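Local coordinates for protein dTDP-4-dehydrorhamnose reductase (Sulfolobus tokodaii, PDB 2GGS) that probably reduces dTDP-4-dehydrorhamnose with NADPH on a Rossmann-type nucleotide-binding fold of the short-chain dehydrogenase/reductase kind, at residues T107-D112 against P124-Y130; S191-L196 against I258-F263; F215-L219 against E230-V234. One frame throughout, in Å; residues are numbered along the deposited sequence.

Contact 1: T107-D112 against P124-Y130; sequences TDYVFD and PNPINYY. With NDP (NADPH dihydro-nicotinamide-adenine-dinucleotide phosphate), chain C.
Thr107 and Tyr130 meet beside the nicotinamide half of NADPH, where strand 101-107 of the Rossmann fold ends and helix 129-141 begins. Tyr130 and Lys134 fit the YxxxK pattern of short-chain dehydrogenases/reductases, and both are hydrogen-bonded to the cofactor, consistent with an active-site position. The polar contacts at this end centre on the Tyr130 hydroxyl: OH shares a 2.8 Å hydrogen bond with the ribose O2D of NADPH, which lies at the ring edge, near its plane. A water joins the same OH to Thr107 OG1. That OG1 lies on the carbonyl side of its own residue (chi1 179°) and accepts from Tyr109 N at 3.1 Å, an ST turn; it also lies 3.5 Å from NADPH C5N. Thr107 is thus fixed by its own backbone while its hydroxyl faces cofactor and tyrosine.

Farther along, the backbones are joined directly. Asn125 N donates to Val110 O at 2.8 Å, in the carbonyl plane but with a bent N-H angle of 133°. A second water gives its hydrogens to Tyr109 O and Phe111 O and accepts from Ile127 N, so one water serves two carbonyls and one N-H. Asn125 ND2 reaches Asp112 OD2 weakly, at 3.3 Å; the other carboxylate oxygen, OD1, takes Glu114 N. Asn128 is the N-cap, its OD1 accepting from Gly131 N while ND2 donates to Lys243 O.

Apolar contacts fill in round these bonds. The Tyr109 and Tyr130 side chains cross at about a right angle, CD2 to CD2 3.9 Å apart. Asn128 ND2 lies by Tyr109 CD2, amide and ring planes 54° apart. Val110 CG2 rests 3.7 Å above one face of the Phe111 ring, toward its rim, and touches Pro124 CB at 3.9 Å.

Contact 2: S191-L196 against I258-F263; sequences SAILEL and ILSTDF
Glu195 lays the aliphatic start of its side chain against Leu259, CB to CD2 3.7 Å, before its carboxylate passes on to the backbone beyond. The chain is extended past CG but leaves the helix at an unstaggered first torsion (chi1 -99°), which brings both oxygens opposite two successive amides of the loop after helix 253-258. OE1 accepts from Ser260 N at 2.8 Å in a nearly straight bond, 169°. OE2 accepts from Thr261 N at a longer 3.2 Å, and each oxygen uses its syn lone pair. The Thr261 methyl CG2 is pressed to within 3.1 Å of Glu195 OE2.

Beneath this polar fork Leu259 is the apolar centre, its two methyls reaching three helix residues. CD1 meets Ala192 CB at 3.8 Å; CD2 meets Leu196 CD2 at 3.7 Å as well as Glu195 CB, the two leucines crossing at about a right angle. Ala192 CB also touches Phe263 CB, and both residues pack on Val207, while Leu196 and Ile258 reach Ile205 of strand 203-206. The loop is closed over helix 186-199 at the edge of the Rossmann sheet. At the far end a water links Thr261 OG1 to Ser191 OG, the latter weakly.

Within the two segments the carboxylate is met by neutral N-H groups, not by a positive charge, so its grip on the loop is likely to rest on hydrogen bonding more than on ion pairing.

Contact 3: F215-L219 against E230-V234; sequences FELAL and EVKEV
Phe215 and Glu233 cross at about a right angle, the glutamate passing over one face of the ring. Its CB makes an off-centre CH-pi contact, 4.1 Å from the ring centroid and 30° off the normal. Glu233 OE1 lies over that face, 3.9 Å from Phe215 CD2, with carboxylate and ring planes 19° apart; OE2 stands by Phe215 CB, 3.4 Å away. A water donates to OE2 and accepts from Phe215 N, tying the side chain to the start of helix 214-224. On the opposite face Leu219 CD1, one turn on, sits 3.5 Å above the ring plane, so the ring is held between its own helix and the strand. With CG anti to the backbone nitrogen (chi1 -171°), the ring reaches across the strand and presents its edge to Val231 O, which lies in plane 3.5 Å from CE1.

Val231 points at the helix and spreads its methyls over three residues: CG1 touches Phe215 CD1 at 3.6 Å and Ala218 CB at 3.7 Å, while CG2 meets Leu219 CD2. Replacing Phe215 by an alanine would probably open a gap between Leu219 and Glu233 and leave Val231 CG1 resting on Ala218 alone among these partners.

Segment 215-219 runs antiparallel to strand 231-234, the segment axes 8.9 Å apart at closest. Strand 231-234 pairs in parallel with strand 174-177, a two-stranded sheet separate from the Rossmann sheet, and helix 160-169 lies alongside, Leu168 against Val231 and Val164 against Ala218.

Contacts 1 and 2 belong to the Rossmann part, contact 3 to the two-stranded sheet beyond it. Only contact 1 touches the cofactor; the side chain of Ala192 is about 13 Å from it. Contact 1 runs from buried Thr107 and Tyr130 to exposed Asn125; in contact 2 buried Ala192, Leu196 and Leu259 lie beneath exposed Ser260. The centre of contact 3 is about 23 Å from the centre of the chain (contacts 1 and 2, about 13 and 15 Å), and only Ala218 and Val231 of its touching residues are buried. Chemistry follows: waters and backbone bonds, then a carboxylate gripping a loop, then packing without direct hydrogen bonds. No secondary-structure element is shared.

Contact 1: T107-D112 against P124-Y130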
# COMPACT_ATOMS: atom_id res chain seq x y z
N THR A 107 -3.23 -4.63 2.57
CA THR A 107 -1.88 -4.91 3.11
C THR A 107 -1.67 -6.37 3.51
O THR A 107 -2.57 -7.05 4.00
CB THR A 107 -1.56 -3.97 4.33
OG1 THR A 107 -0.26 -4.26 4.86
CG2 THR A 107 -2.63 -4.11 5.44
N ASP A 108 -0.41 -6.81 3.37
CA ASP A 108 0.06 -8.08 3.87
C ASP A 108 0.01 -8.19 5.40
O ASP A 108 -0.01 -9.30 5.94
CB ASP A 108 1.48 -8.36 3.32
CG ASP A 108 2.52 -7.34 3.76
OD1 ASP A 108 2.18 -6.14 3.99
OD2 ASP A 108 3.71 -7.72 3.86
N TYR A 109 -0.04 -7.04 6.12
CA TYR A 109 -0.15 -7.07 7.58
C TYR A 109 -1.56 -7.47 8.08
O TYR A 109 -1.78 -7.54 9.27
CB TYR A 109 0.28 -5.72 8.22
CG TYR A 109 1.78 -5.51 8.26
CD1 TYR A 109 2.65 -6.29 7.43
CD2 TYR A 109 2.36 -4.58 9.12
CE1 TYR A 109 4.03 -6.11 7.47
CE2 TYR A 109 3.76 -4.39 9.15
CZ TYR A 109 4.58 -5.16 8.32
OH TYR A 109 5.96 -4.99 8.32
N VAL A 110 -2.50 -7.73 7.18
CA VAL A 110 -3.73 -8.41 7.65
C VAL A 110 -3.48 -9.86 8.06
O VAL A 110 -4.35 -10.44 8.69
CB VAL A 110 -4.92 -8.37 6.65
CG1 VAL A 110 -5.27 -6.91 6.21
CG2 VAL A 110 -4.68 -9.31 5.45
N PHE A 111 -2.33 -10.44 7.69
CA PHE A 111 -2.01 -11.86 8.05
C PHE A 111 -1.12 -11.96 9.29
O PHE A 111 -0.38 -11.01 9.60
CB PHE A 111 -1.36 -12.57 6.86
CG PHE A 111 -2.25 -12.63 5.65
CD1 PHE A 111 -3.33 -13.51 5.61
CD2 PHE A 111 -2.01 -11.79 4.54
CE1 PHE A 111 -4.19 -13.54 4.49
CE2 PHE A 111 -2.82 -11.85 3.40
CZ PHE A 111 -3.92 -12.71 3.37
N ASP A 112 -1.18 -13.11 9.98
CA ASP A 112 -0.48 -13.21 11.26
C ASP A 112 1.02 -13.48 11.09
O ASP A 112 1.79 -13.28 12.02
CB ASP A 112 -1.15 -14.17 12.26
CG ASP A 112 -1.21 -15.59 11.78
OD1 ASP A 112 -0.38 -15.98 10.95
OD2 ASP A 112 -2.07 -16.36 12.32
N PRO A 124 -7.24 -13.81 6.99
CA PRO A 124 -6.56 -12.75 7.76
C PRO A 124 -6.69 -12.94 9.25
O PRO A 124 -7.74 -13.42 9.75
CB PRO A 124 -7.31 -11.47 7.33
CG PRO A 124 -7.86 -11.81 5.95
CD PRO A 124 -8.28 -13.24 6.11
N ASN A 125 -5.62 -12.60 9.96
CA ASN A 125 -5.57 -12.70 11.41
C ASN A 125 -4.47 -11.74 11.89
O ASN A 125 -3.40 -12.18 12.35
CB ASN A 125 -5.28 -14.14 11.87
CG ASN A 125 -5.48 -14.33 13.38
OD1 ASN A 125 -6.26 -13.63 14.02
ND2 ASN A 125 -4.78 -15.30 13.95
N PRO A 126 -4.72 -10.42 11.79
CA PRO A 126 -3.63 -9.45 12.03
C PRO A 126 -3.14 -9.44 13.47
O PRO A 126 -3.94 -9.70 14.42
CB PRO A 126 -4.26 -8.07 11.69
CG PRO A 126 -5.67 -8.34 11.23
CD PRO A 126 -6.01 -9.80 11.44
N ILE A 127 -1.84 -9.15 13.65
CA ILE A 127 -1.24 -9.04 14.98
C ILE A 127 -0.82 -7.62 15.38
O ILE A 127 -0.14 -7.42 16.41
CB ILE A 127 -0.09 -10.07 15.17
CG1 ILE A 127 1.14 -9.70 14.32
CG2 ILE A 127 -0.62 -11.48 14.87
CD1 ILE A 127 2.42 -10.61 14.57
N ASN A 128 -1.18 -6.63 14.57
CA ASN A 128 -1.00 -5.24 14.96
C ASN A 128 -2.21 -4.44 14.54
O ASN A 128 -2.98 -4.91 13.67
CB ASN A 128 0.32 -4.66 14.41
CG ASN A 128 0.45 -4.82 12.89
OD1 ASN A 128 -0.40 -4.36 12.12
ND2 ASN A 128 1.53 -5.47 12.47
N TYR A 129 -2.40 -3.26 15.14
CA TYR A 129 -3.61 -2.47 14.84
C TYR A 129 -3.62 -1.86 13.42
O TYR A 129 -4.69 -1.65 12.85
CB TYR A 129 -3.93 -1.43 15.94
CG TYR A 129 -5.38 -1.04 15.77
CD1 TYR A 129 -6.39 -1.95 16.10
CD2 TYR A 129 -5.73 0.17 15.15
CE1 TYR A 129 -7.75 -1.64 15.86
CE2 TYR A 129 -7.10 0.47 14.90
CZ TYR A 129 -8.08 -0.44 15.28
OH TYR A 129 -9.42 -0.18 15.00
N TYR A 130 -2.46 -1.58 12.84
CA TYR A 130 -2.43 -1.16 11.46
C TYR A 130 -3.12 -2.25 10.63
O TYR A 130 -4.05 -1.97 9.86
CB TYR A 130 -0.99 -0.93 10.97
CG TYR A 130 -0.89 -0.80 9.48
CD1 TYR A 130 -1.40 0.31 8.81
CD2 TYR A 130 -0.29 -1.81 8.71
CE1 TYR A 130 -1.30 0.43 7.42
CE2 TYR A 130 -0.21 -1.72 7.31
CZ TYR A 130 -0.71 -0.60 6.67
OH TYR A 130 -0.60 -0.47 5.31
PA NDP C . 1.69 6.79 2.13
O1A NDP C . 1.92 6.84 3.58
O2A NDP C . 2.85 7.24 1.32
O5B NDP C . 0.44 7.66 1.70
C5B NDP C . -0.70 7.75 2.54
C4B NDP C . -1.69 8.60 1.79
O4B NDP C . -2.91 8.60 2.53
C3B NDP C . -1.22 10.03 1.59
O3B NDP C . -1.57 10.44 0.29
C2B NDP C . -2.06 10.78 2.63
O2B NDP C . -2.27 12.08 2.18
C1B NDP C . -3.34 9.95 2.58
N9A NDP C . -4.16 10.16 3.77
C8A NDP C . -3.88 9.75 5.04
N7A NDP C . -4.89 10.17 5.86
C5A NDP C . -5.77 10.84 5.10
C6A NDP C . -6.97 11.50 5.40
N6A NDP C . -7.38 11.63 6.69
N1A NDP C . -7.62 12.11 4.36
C2A NDP C . -7.17 12.10 3.05
N3A NDP C . -5.98 11.47 2.77
C4A NDP C . -5.31 10.86 3.78
O3 NDP C . 1.21 5.27 1.87
PN NDP C . 1.60 4.32 0.62
O1N NDP C . 1.52 4.98 -0.67
O2N NDP C . 2.85 3.68 1.08
O5D NDP C . 0.45 3.22 0.77
C5D NDP C . -0.62 3.15 -0.18
C4D NDP C . -1.63 2.08 0.20
O4D NDP C . -0.97 0.83 0.24
C3D NDP C . -2.27 2.27 1.58
O3D NDP C . -3.57 1.75 1.43
C2D NDP C . -1.46 1.37 2.48
O2D NDP C . -2.22 1.00 3.62
C1D NDP C . -1.19 0.20 1.51
N1N NDP C . 0.00 -0.55 1.92
C2N NDP C . 1.14 0.16 2.21
C3N NDP C . 2.36 -0.48 2.42
C7N NDP C . 3.56 0.35 2.72
O7N NDP C . 4.73 -0.29 3.16
N7N NDP C . 3.51 1.67 2.59
C4N NDP C . 2.46 -1.99 2.35
C5N NDP C . 1.15 -2.69 2.06
C6N NDP C . -0.01 -1.93 1.85
P2B NDP C . -1.44 13.38 2.79
O1X NDP C . -1.65 14.40 1.75
O2X NDP C . -0.01 12.99 2.99
O3X NDP C . -2.04 13.78 4.16
O HOH W 1 1.71 -2.30 4.67
O HOH W 2 -0.29 -8.77 11.19

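Contact 2: S191-L196 against I258-F263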
# COMPACT_ATOMS: atom_id res chain seq x y z
N SER A 191 1.93 0.49 -12.10
CA SER A 191 1.84 -0.10 -13.45
C SER A 191 0.88 -1.31 -13.45
O SER A 191 0.06 -1.45 -14.38
CB SER A 191 3.22 -0.46 -13.96
OG SER A 191 3.11 -1.07 -15.24
N ALA A 192 0.97 -2.16 -12.42
CA ALA A 192 0.06 -3.30 -12.30
C ALA A 192 -1.37 -2.86 -12.14
O ALA A 192 -2.28 -3.38 -12.79
CB ALA A 192 0.47 -4.20 -11.16
N ILE A 193 -1.59 -1.84 -11.29
CA ILE A 193 -2.94 -1.37 -11.03
C ILE A 193 -3.57 -0.80 -12.31
O ILE A 193 -4.73 -1.13 -12.62
CB ILE A 193 -2.96 -0.37 -9.84
CG1 ILE A 193 -2.67 -1.13 -8.53
CG2 ILE A 193 -4.35 0.37 -9.76
CD1 ILE A 193 -2.33 -0.24 -7.29
N LEU A 194 -2.79 -0.04 -13.09
CA LEU A 194 -3.25 0.44 -14.39
C LEU A 194 -3.74 -0.72 -15.28
O LEU A 194 -4.80 -0.62 -15.90
CB LEU A 194 -2.15 1.17 -15.13
CG LEU A 194 -2.55 2.43 -15.92
CD1 LEU A 194 -1.41 3.02 -16.72
CD2 LEU A 194 -3.76 2.21 -16.79
N GLU A 195 -2.97 -1.79 -15.35
CA GLU A 195 -3.40 -2.96 -16.17
C GLU A 195 -4.70 -3.56 -15.65
O GLU A 195 -5.60 -3.95 -16.42
CB GLU A 195 -2.33 -4.05 -16.14
CG GLU A 195 -1.42 -4.09 -17.32
CD GLU A 195 -0.62 -5.35 -17.35
OE1 GLU A 195 -1.14 -6.38 -17.86
OE2 GLU A 195 0.53 -5.32 -16.86
N LEU A 196 -4.79 -3.66 -14.34
CA LEU A 196 -5.96 -4.24 -13.69
C LEU A 196 -7.22 -3.45 -13.99
O LEU A 196 -8.29 -4.02 -14.21
CB LEU A 196 -5.74 -4.34 -12.18
CG LEU A 196 -4.90 -5.54 -11.76
CD1 LEU A 196 -4.53 -5.49 -10.26
CD2 LEU A 196 -5.60 -6.84 -12.12
N ILE A 258 -2.48 -13.06 -14.86
CA ILE A 258 -3.35 -12.04 -15.45
C ILE A 258 -2.58 -10.92 -16.15
O ILE A 258 -2.93 -10.46 -17.25
CB ILE A 258 -4.26 -11.45 -14.35
CG1 ILE A 258 -5.28 -12.48 -13.91
CG2 ILE A 258 -4.94 -10.13 -14.83
CD1 ILE A 258 -5.78 -12.28 -12.48
N LEU A 259 -1.53 -10.45 -15.49
CA LEU A 259 -0.86 -9.26 -15.93
C LEU A 259 0.33 -9.55 -16.82
O LEU A 259 1.07 -10.54 -16.61
CB LEU A 259 -0.45 -8.43 -14.71
CG LEU A 259 -1.61 -8.09 -13.78
CD1 LEU A 259 -1.09 -7.30 -12.61
CD2 LEU A 259 -2.74 -7.31 -14.49
N SER A 260 0.54 -8.68 -17.81
CA SER A 260 1.69 -8.84 -18.71
C SER A 260 3.00 -8.43 -18.06
O SER A 260 4.03 -9.12 -18.22
CB SER A 260 1.49 -8.05 -19.99
OG SER A 260 0.29 -8.47 -20.59
N THR A 261 2.95 -7.32 -17.33
CA THR A 261 4.13 -6.66 -16.76
C THR A 261 4.76 -7.40 -15.58
O THR A 261 4.06 -7.96 -14.74
CB THR A 261 3.79 -5.21 -16.29
OG1 THR A 261 5.00 -4.46 -16.13
CG2 THR A 261 2.96 -5.19 -14.94
N ASP A 262 6.10 -7.42 -15.53
CA ASP A 262 6.81 -7.98 -14.39
C ASP A 262 6.79 -6.92 -13.28
O ASP A 262 7.64 -6.04 -13.25
CB ASP A 262 8.27 -8.35 -14.75
CG ASP A 262 9.06 -8.86 -13.56
OD1 ASP A 262 8.60 -8.69 -12.42
OD2 ASP A 262 10.14 -9.48 -13.73
N PHE A 263 5.82 -7.06 -12.39
CA PHE A 263 5.65 -6.14 -11.26
C PHE A 263 6.40 -6.64 -10.04
O PHE A 263 6.41 -5.97 -9.02
CB PHE A 263 4.16 -6.00 -10.93
CG PHE A 263 3.48 -7.31 -10.57
CD1 PHE A 263 3.57 -7.85 -9.29
CD2 PHE A 263 2.78 -8.03 -11.54
CE1 PHE A 263 2.94 -9.06 -8.97
CE2 PHE A 263 2.14 -9.22 -11.22
CZ PHE A 263 2.25 -9.75 -9.97
O HOH W 3 6.21 -2.00 -14.79

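Contact 3: F215-L219 against E230-V234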
# COMPACT_ATOMS: atom_id res chain seq x y z
N PHE A 215 16.96 -8.61 6.10
CA PHE A 215 18.42 -8.70 6.20
C PHE A 215 19.03 -8.80 4.81
O PHE A 215 19.93 -8.02 4.45
CB PHE A 215 18.81 -9.91 7.05
CG PHE A 215 20.30 -9.98 7.39
CD1 PHE A 215 20.93 -8.94 8.06
CD2 PHE A 215 21.04 -11.12 7.07
CE1 PHE A 215 22.31 -8.98 8.40
CE2 PHE A 215 22.41 -11.19 7.40
CZ PHE A 215 23.03 -10.11 8.08
N GLU A 216 18.52 -9.72 4.00
CA GLU A 216 19.11 -9.87 2.68
C GLU A 216 18.88 -8.58 1.90
O GLU A 216 19.77 -8.09 1.21
CB GLU A 216 18.58 -11.08 1.91
CG GLU A 216 19.21 -11.14 0.51
CD GLU A 216 18.67 -12.21 -0.43
OE1 GLU A 216 17.54 -12.70 -0.21
OE2 GLU A 216 19.39 -12.52 -1.43
N LEU A 217 17.67 -8.01 2.03
CA LEU A 217 17.35 -6.80 1.27
C LEU A 217 18.30 -5.66 1.62
O LEU A 217 18.81 -4.98 0.73
CB LEU A 217 15.89 -6.38 1.49
CG LEU A 217 15.41 -5.12 0.78
CD1 LEU A 217 15.69 -5.19 -0.72
CD2 LEU A 217 13.93 -4.94 1.01
N ALA A 218 18.56 -5.50 2.92
CA ALA A 218 19.41 -4.43 3.42
C ALA A 218 20.84 -4.61 2.89
O ALA A 218 21.45 -3.65 2.43
CB ALA A 218 19.39 -4.42 4.94
N LEU A 219 21.34 -5.85 2.93
CA LEU A 219 22.69 -6.15 2.46
C LEU A 219 22.83 -6.04 0.94
O LEU A 219 23.90 -5.64 0.45
CB LEU A 219 23.14 -7.54 2.92
CG LEU A 219 23.46 -7.69 4.41
CD1 LEU A 219 23.82 -9.13 4.77
CD2 LEU A 219 24.58 -6.76 4.83
N GLU A 230 26.83 -0.76 9.15
CA GLU A 230 26.61 -2.18 9.33
C GLU A 230 25.14 -2.55 9.27
O GLU A 230 24.27 -1.76 9.64
CB GLU A 230 27.19 -2.60 10.67
CG GLU A 230 26.96 -4.07 11.03
CD GLU A 230 27.50 -4.45 12.40
OE1 GLU A 230 27.82 -3.54 13.20
OE2 GLU A 230 27.59 -5.68 12.66
N VAL A 231 24.88 -3.77 8.82
CA VAL A 231 23.56 -4.33 8.95
C VAL A 231 23.56 -5.41 10.00
O VAL A 231 24.26 -6.42 9.86
CB VAL A 231 22.99 -4.88 7.60
CG1 VAL A 231 21.54 -5.36 7.81
CG2 VAL A 231 23.09 -3.83 6.51
N LYS A 232 22.74 -5.20 11.03
CA LYS A 232 22.50 -6.19 12.06
C LYS A 232 21.06 -6.65 12.05
O LYS A 232 20.14 -5.84 12.20
CB LYS A 232 22.86 -5.64 13.45
CG LYS A 232 24.33 -5.42 13.67
CD LYS A 232 24.66 -5.39 15.15
CE LYS A 232 26.08 -4.87 15.40
NZ LYS A 232 26.24 -4.21 16.74
N GLU A 233 20.88 -7.94 11.86
CA GLU A 233 19.58 -8.58 11.97
C GLU A 233 19.21 -8.73 13.45
O GLU A 233 20.02 -9.17 14.27
CB GLU A 233 19.61 -9.93 11.30
CG GLU A 233 18.26 -10.58 11.06
CD GLU A 233 18.37 -11.83 10.20
OE1 GLU A 233 19.38 -12.56 10.34
OE2 GLU A 233 17.49 -12.10 9.36
N VAL A 234 17.97 -8.40 13.78
CA VAL A 234 17.47 -8.52 15.16
C VAL A 234 16.13 -9.28 15.18
O VAL A 234 15.33 -9.16 14.25
CB VAL A 234 17.35 -7.13 15.84
CG1 VAL A 234 18.71 -6.47 15.98
CG2 VAL A 234 16.44 -6.20 15.07
O HOH W 4 15.70 -10.44 8.08